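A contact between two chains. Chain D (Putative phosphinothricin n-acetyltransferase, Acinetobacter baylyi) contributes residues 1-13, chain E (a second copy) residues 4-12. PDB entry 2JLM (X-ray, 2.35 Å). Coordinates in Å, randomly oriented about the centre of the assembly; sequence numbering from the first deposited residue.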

ATOM      1  N   MET D   1      13.837  40.493   7.827  1.00 54.05           N
ATOM      2  CA  MET D   1      13.280  39.451   6.970  1.00 48.28           C
ATOM      3  C   MET D   1      14.357  38.548   6.356  1.00 61.16           C
ATOM      4  O   MET D   1      15.558  38.795   6.509  1.00 56.37           O
ATOM      5  CB  MET D   1      12.452  40.089   5.856  1.00 37.01           C
ATOM      6  CG  MET D   1      13.241  41.026   4.977  1.00 44.91           C
ATOM      7  SD  MET D   1      12.226  41.918   3.774  1.00 39.20           S
ATOM      8  CE  MET D   1      12.242  40.789   2.381  1.00 36.63           C
ATOM      9  N   PHE D   2      13.913  37.506   5.653  1.00 32.86           N
ATOM     10  CA  PHE D   2      14.814  36.579   4.968  1.00 36.29           C
ATOM     11  C   PHE D   2      15.023  36.930   3.499  1.00 39.92           C
ATOM     12  O   PHE D   2      14.299  37.756   2.935  1.00 34.30           O
ATOM     13  CB  PHE D   2      14.289  35.146   5.070  1.00 36.59           C
ATOM     14  CG  PHE D   2      14.375  34.574   6.445  1.00 52.34           C
ATOM     15  CD1 PHE D   2      15.509  33.894   6.853  1.00 60.67           C
ATOM     16  CD2 PHE D   2      13.323  34.718   7.334  1.00 42.65           C
ATOM     17  CE1 PHE D   2      15.591  33.364   8.118  1.00 46.88           C
ATOM     18  CE2 PHE D   2      13.403  34.193   8.605  1.00 70.40           C
ATOM     19  CZ  PHE D   2      14.539  33.515   8.998  1.00 78.16           C
ATOM     20  N   SER D   3      16.021  36.292   2.889  1.00 36.41           N
ATOM     21  CA  SER D   3      16.331  36.494   1.477  1.00 27.84           C
ATOM     22  C   SER D   3      17.083  35.273   0.972  1.00 52.27           C
ATOM     23  O   SER D   3      17.532  34.450   1.773  1.00 42.65           O
ATOM     24  CB  SER D   3      17.173  37.761   1.280  1.00 41.11           C
ATOM     25  OG  SER D   3      18.431  37.659   1.928  1.00 52.04           O
ATOM     26  N   PRO D   4      17.210  35.140  -0.360  1.00 60.06           N
ATOM     27  CA  PRO D   4      17.928  34.018  -0.985  1.00 36.77           C
ATOM     28  C   PRO D   4      19.415  34.050  -0.655  1.00 59.49           C
ATOM     29  O   PRO D   4      20.143  33.111  -0.975  1.00 67.40           O
ATOM     30  CB  PRO D   4      17.722  34.267  -2.487  1.00 66.43           C
ATOM     31  CG  PRO D   4      17.383  35.735  -2.580  1.00 67.13           C
ATOM     32  CD  PRO D   4      16.541  35.976  -1.370  1.00 55.03           C
ATOM     33  N   SER D   5      19.856  35.133  -0.023  1.00 57.61           N
ATOM     34  CA  SER D   5      21.239  35.246   0.412  1.00 65.14           C
ATOM     35  C   SER D   5      21.386  34.878   1.889  1.00 50.92           C
ATOM     36  O   SER D   5      22.490  34.605   2.359  1.00 43.39           O
ATOM     37  CB  SER D   5      21.771  36.659   0.155  1.00 54.44           C
ATOM     38  OG  SER D   5      21.688  36.991  -1.221  1.00 60.96           O
ATOM     39  N   THR D   6      20.277  34.866   2.621  1.00 39.20           N
ATOM     40  CA  THR D   6      20.318  34.514   4.042  1.00 51.06           C
ATOM     41  C   THR D   6      19.694  33.161   4.365  1.00 48.08           C
ATOM     42  O   THR D   6      19.837  32.667   5.486  1.00 54.61           O
ATOM     43  CB  THR D   6      19.648  35.587   4.939  1.00 52.73           C
ATOM     44  OG1 THR D   6      18.334  35.887   4.447  1.00 50.05           O
ATOM     45  CG2 THR D   6      20.490  36.857   4.977  1.00 40.36           C
ATOM     46  N   THR D   7      18.993  32.564   3.401  1.00 41.90           N
ATOM     47  CA  THR D   7      18.303  31.304   3.671  1.00 37.64           C
ATOM     48  C   THR D   7      18.137  30.384   2.465  1.00 51.61           C
ATOM     49  O   THR D   7      17.934  30.836   1.336  1.00 40.08           O
ATOM     50  CB  THR D   7      16.921  31.533   4.318  1.00 61.61           C
ATOM     51  OG1 THR D   7      16.464  30.312   4.912  1.00 59.25           O
ATOM     52  CG2 THR D   7      15.910  32.008   3.282  1.00 44.58           C
ATOM     53  N   THR D   8      18.233  29.086   2.727  1.00 51.30           N
ATOM     54  CA  THR D   8      17.936  28.075   1.727  1.00 30.05           C
ATOM     55  C   THR D   8      16.517  27.591   1.939  1.00 38.24           C
ATOM     56  O   THR D   8      16.185  27.034   2.991  1.00 37.86           O
ATOM     57  CB  THR D   8      18.872  26.867   1.829  1.00 42.17           C
ATOM     58  OG1 THR D   8      20.209  27.268   1.517  1.00 39.32           O
ATOM     59  CG2 THR D   8      18.435  25.778   0.850  1.00 41.93           C
ATOM     60  N   LEU D   9      15.678  27.823   0.941  1.00 46.44           N
ATOM     61  CA  LEU D   9      14.313  27.331   0.969  1.00 45.93           C
ATOM     62  C   LEU D   9      14.340  25.880   0.503  1.00 26.23           C
ATOM     63  O   LEU D   9      15.021  25.547  -0.468  1.00 35.05           O
ATOM     64  CB  LEU D   9      13.441  28.176   0.042  1.00 39.75           C
ATOM     65  CG  LEU D   9      11.930  28.061   0.218  1.00 32.45           C
ATOM     66  CD1 LEU D   9      11.529  28.641   1.552  1.00 31.08           C
ATOM     67  CD2 LEU D   9      11.222  28.778  -0.917  1.00 33.83           C
ATOM     68  N   PHE D  10      13.613  25.009   1.194  1.00 22.75           N
ATOM     69  CA  PHE D  10      13.577  23.606   0.793  1.00 26.13           C
ATOM     70  C   PHE D  10      12.256  22.967   1.168  1.00 26.45           C
ATOM     71  O   PHE D  10      11.557  23.440   2.071  1.00 32.88           O
ATOM     72  CB  PHE D  10      14.723  22.823   1.448  1.00 36.17           C
ATOM     73  CG  PHE D  10      14.444  22.426   2.868  1.00 27.92           C
ATOM     74  CD1 PHE D  10      13.906  21.184   3.161  1.00 31.03           C
ATOM     75  CD2 PHE D  10      14.707  23.303   3.909  1.00 31.79           C
ATOM     76  CE1 PHE D  10      13.646  20.817   4.470  1.00 31.96           C
ATOM     77  CE2 PHE D  10      14.451  22.947   5.215  1.00 36.13           C
ATOM     78  CZ  PHE D  10      13.922  21.703   5.499  1.00 24.04           C
ATOM     79  N   ARG D  11      11.921  21.886   0.469  1.00 25.71           N
ATOM     80  CA  ARG D  11      10.709  21.134   0.756  1.00 27.49           C
ATOM     81  C   ARG D  11      11.052  19.652   0.834  1.00 41.66           C
ATOM     82  O   ARG D  11      12.111  19.236   0.370  1.00 19.30           O
ATOM     83  CB  ARG D  11       9.680  21.345  -0.350  1.00 27.76           C
ATOM     84  CG  ARG D  11      10.082  20.670  -1.662  1.00 35.52           C
ATOM     85  CD  ARG D  11       9.102  20.979  -2.778  1.00 41.63           C
ATOM     86  NE  ARG D  11       9.738  20.835  -4.086  1.00 52.84           N
ATOM     87  CZ  ARG D  11       9.508  19.828  -4.923  1.00 39.33           C
ATOM     88  NH1 ARG D  11       8.634  18.882  -4.598  1.00 40.25           N
ATOM     89  NH2 ARG D  11      10.146  19.772  -6.085  1.00 45.64           N
ATOM     90  N   PHE D  12      10.145  18.866   1.408  1.00 19.84           N
ATOM     91  CA  PHE D  12      10.314  17.424   1.498  1.00 34.96           C
ATOM     92  C   PHE D  12       9.778  16.760   0.247  1.00 33.79           C
ATOM     93  O   PHE D  12       8.810  17.222  -0.339  1.00 44.19           O
ATOM     94  CB  PHE D  12       9.592  16.863   2.730  1.00 23.87           C
ATOM     95  CG  PHE D  12      10.266  17.194   4.028  1.00 25.84           C
ATOM     96  CD1 PHE D  12       9.544  17.713   5.085  1.00 14.38           C
ATOM     97  CD2 PHE D  12      11.632  16.978   4.188  1.00 23.94           C
ATOM     98  CE1 PHE D  12      10.169  18.015   6.284  1.00 23.69           C
ATOM     99  CE2 PHE D  12      12.263  17.274   5.382  1.00 15.40           C
ATOM    100  CZ  PHE D  12      11.541  17.795   6.429  1.00 17.22           C
ATOM    101  N   VAL D  13      10.418  15.670  -0.153  1.00 30.74           N
ATOM    102  CA  VAL D  13       9.934  14.854  -1.246  1.00 36.66           C
ATOM    103  C   VAL D  13      10.111  13.367  -0.919  1.00 36.48           C
ATOM    104  O   VAL D  13      10.956  12.997  -0.113  1.00 38.39           O
ATOM    105  CB  VAL D  13      10.704  15.165  -2.535  1.00 38.77           C
ATOM    106  CG1 VAL D  13      12.158  14.779  -2.368  1.00 38.35           C
ATOM    107  CG2 VAL D  13      10.101  14.411  -3.699  1.00 57.44           C
TER
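Chain E, residues 4-12: PSTTTLFRF

The two chains meet as neighbouring parallel β-strands, joined by backbone hydrogen bonds and packed with side chains on both faces of the sheet. Strand 7-13 of chain D and the strand of chain E that includes residues 6-9 run in the same direction, with an angle of 28° between them. The register is offset by one. Thr7(D) pairs with Thr6(E), Thr8(D) with Thr7(E), Leu9(D) with Thr8(E) and Phe10(D) with Leu9(E). The CA-CA distance widens from 4.5 Å between Thr7(D) and Thr6(E) to 5.1 Å between Phe10(D) and Leu9(E).

The backbone of chain E is extended from Thr6(E) to Leu9(E), with phi from -87° to -125° and psi from 120° to 157°. The N and O atoms of Thr8(E) both point at chain D. Thr8(E) N donates to Thr8(D) O at 2.7 Å, and Thr8(E) O accepts from Phe10(D) N at 2.9 Å. The ladder continues on both sides: Thr8(D) N to Thr6(E) O is 2.8 Å, and Phe10(E) N to Phe10(D) O is 2.9 Å. Beyond it, water 1 bridges Phe12(D) N (2.6 Å) and Phe10(E) O (2.9 Å).

Thr6(E) and Thr8(E) share one face with Thr7(D) and Leu9(D). There Thr8(E) OG1 and Thr7(D) OG1 form a hydrogen bond of 2.8 Å. Thr7(E) and Leu9(E) lie on the other face with Thr8(D) and Phe10(D). Leu9(E) CA sits over the Phe10(D) ring, 4.0 Å from its centroid, while Leu9(E) CD1 lies over the Phe12(D) ring, 4.2 Å from its centroid. Arg11(D) CB sits over one face of the Phe10(E) ring, 4.0 Å from its centroid. Phe10(E) CD2 also reaches Leu9(D) CG at 3.6 Å. At the start of the stretch, Pro4(E) CA approaches Ser5(D) O at 3.5 Å.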

ATOM      1  N   PRO E   4      24.519  31.374   2.433  1.00 52.45           N
ATOM      2  CA  PRO E   4      23.400  31.398   3.388  1.00 66.44           C
ATOM      3  C   PRO E   4      23.648  30.483   4.587  1.00 58.62           C
ATOM      4  O   PRO E   4      24.123  29.363   4.413  1.00 38.34           O
ATOM      5  CB  PRO E   4      22.212  30.879   2.563  1.00 50.65           C
ATOM      6  CG  PRO E   4      22.610  31.082   1.129  1.00 66.70           C
ATOM      7  CD  PRO E   4      24.105  30.924   1.094  1.00 61.80           C
ATOM      8  N   SER E   5      23.325  30.963   5.786  1.00 56.55           N
ATOM      9  CA  SER E   5      23.538  30.205   7.016  1.00 50.39           C
ATOM     10  C   SER E   5      22.300  29.404   7.439  1.00 61.46           C
ATOM     11  O   SER E   5      22.412  28.470   8.234  1.00 61.36           O
ATOM     12  CB  SER E   5      23.987  31.139   8.159  1.00 27.03           C
ATOM     13  N   THR E   6      21.132  29.756   6.893  1.00 69.63           N
ATOM     14  CA  THR E   6      19.845  29.212   7.355  1.00 49.47           C
ATOM     15  C   THR E   6      19.152  28.254   6.371  1.00 51.96           C
ATOM     16  O   THR E   6      19.416  28.278   5.170  1.00 59.56           O
ATOM     17  CB  THR E   6      18.853  30.360   7.702  1.00 57.83           C
ATOM     18  OG1 THR E   6      19.347  31.110   8.817  1.00 69.35           O
ATOM     19  CG2 THR E   6      17.489  29.814   8.065  1.00 63.47           C
ATOM     20  N   THR E   7      18.276  27.402   6.903  1.00 47.36           N
ATOM     21  CA  THR E   7      17.290  26.680   6.094  1.00 41.80           C
ATOM     22  C   THR E   7      15.867  27.100   6.462  1.00 59.82           C
ATOM     23  O   THR E   7      15.542  27.309   7.637  1.00 46.72           O
ATOM     24  CB  THR E   7      17.366  25.154   6.280  1.00 38.09           C
ATOM     25  OG1 THR E   7      17.844  24.852   7.598  1.00 71.76           O
ATOM     26  CG2 THR E   7      18.277  24.519   5.242  1.00 29.73           C
ATOM     27  N   THR E   8      15.017  27.208   5.448  1.00 51.13           N
ATOM     28  CA  THR E   8      13.600  27.465   5.663  1.00 27.95           C
ATOM     29  C   THR E   8      12.802  26.369   4.959  1.00 34.66           C
ATOM     30  O   THR E   8      12.929  26.173   3.744  1.00 24.56           O
ATOM     31  CB  THR E   8      13.201  28.868   5.150  1.00 49.32           C
ATOM     32  OG1 THR E   8      13.865  29.870   5.938  1.00 48.35           O
ATOM     33  CG2 THR E   8      11.693  29.069   5.245  1.00 52.39           C
ATOM     34  N   LEU E   9      12.017  25.620   5.725  1.00 31.41           N
ATOM     35  CA  LEU E   9      11.190  24.570   5.144  1.00 31.64           C
ATOM     36  C   LEU E   9       9.866  25.161   4.700  1.00 38.07           C
ATOM     37  O   LEU E   9       9.303  26.008   5.390  1.00 32.58           O
ATOM     38  CB  LEU E   9      10.901  23.470   6.165  1.00 27.15           C
ATOM     39  CG  LEU E   9       9.704  22.571   5.823  1.00 27.74           C
ATOM     40  CD1 LEU E   9      10.077  21.541   4.740  1.00 20.73           C
ATOM     41  CD2 LEU E   9       9.183  21.872   7.055  1.00 36.04           C
ATOM     42  N   PHE E  10       9.369  24.728   3.547  1.00 15.75           N
ATOM     43  CA  PHE E  10       7.961  24.953   3.245  1.00 37.01           C
ATOM     44  C   PHE E  10       7.263  23.639   2.936  1.00 25.51           C
ATOM     45  O   PHE E  10       7.831  22.751   2.316  1.00 30.00           O
ATOM     46  CB  PHE E  10       7.745  25.998   2.136  1.00 22.02           C
ATOM     47  CG  PHE E  10       8.136  25.542   0.759  1.00 19.90           C
ATOM     48  CD1 PHE E  10       7.162  25.244  -0.190  1.00 17.17           C
ATOM     49  CD2 PHE E  10       9.469  25.449   0.394  1.00 32.32           C
ATOM     50  CE1 PHE E  10       7.517  24.851  -1.471  1.00 22.21           C
ATOM     51  CE2 PHE E  10       9.827  25.049  -0.884  1.00 30.27           C
ATOM     52  CZ  PHE E  10       8.849  24.753  -1.817  1.00 24.75           C
ATOM     53  N   ARG E  11       6.038  23.507   3.420  1.00 32.82           N
ATOM     54  CA  ARG E  11       5.214  22.370   3.069  1.00 33.33           C
ATOM     55  C   ARG E  11       3.773  22.855   2.908  1.00 48.33           C
ATOM     56  O   ARG E  11       3.340  23.792   3.599  1.00 22.86           O
ATOM     57  CB  ARG E  11       5.336  21.259   4.117  1.00 43.91           C
ATOM     58  CG  ARG E  11       4.434  21.415   5.310  1.00 40.42           C
ATOM     59  CD  ARG E  11       4.250  20.087   6.043  1.00 33.13           C
ATOM     60  NE  ARG E  11       5.147  19.944   7.190  1.00 52.70           N
ATOM     61  CZ  ARG E  11       6.031  18.961   7.338  1.00 37.01           C
ATOM     62  NH1 ARG E  11       6.140  18.022   6.406  1.00 32.02           N
ATOM     63  NH2 ARG E  11       6.800  18.911   8.418  1.00 39.48           N
ATOM     64  N   PHE E  12       3.042  22.244   1.977  1.00 26.46           N
ATOM     65  CA  PHE E  12       1.695  22.709   1.677  1.00 25.67           C
ATOM     66  C   PHE E  12       0.662  22.129   2.624  1.00 30.42           C
ATOM     67  O   PHE E  12       0.686  20.940   2.927  1.00 34.69           O
ATOM     68  CB  PHE E  12       1.293  22.373   0.245  1.00 17.25           C
ATOM     69  CG  PHE E  12       2.170  22.983  -0.799  1.00 19.09           C
ATOM     70  CD1 PHE E  12       2.779  22.187  -1.755  1.00 24.10           C
ATOM     71  CD2 PHE E  12       2.355  24.350  -0.856  1.00 24.76           C
ATOM     72  CE1 PHE E  12       3.579  22.743  -2.734  1.00 29.46           C
ATOM     73  CE2 PHE E  12       3.151  24.908  -1.838  1.00 28.99           C
ATOM     74  CZ  PHE E  12       3.765  24.103  -2.775  1.00 28.06           C
TER
HETATM   75  O   HOH W   1       7.920  19.824   2.264  1.00 33.68           O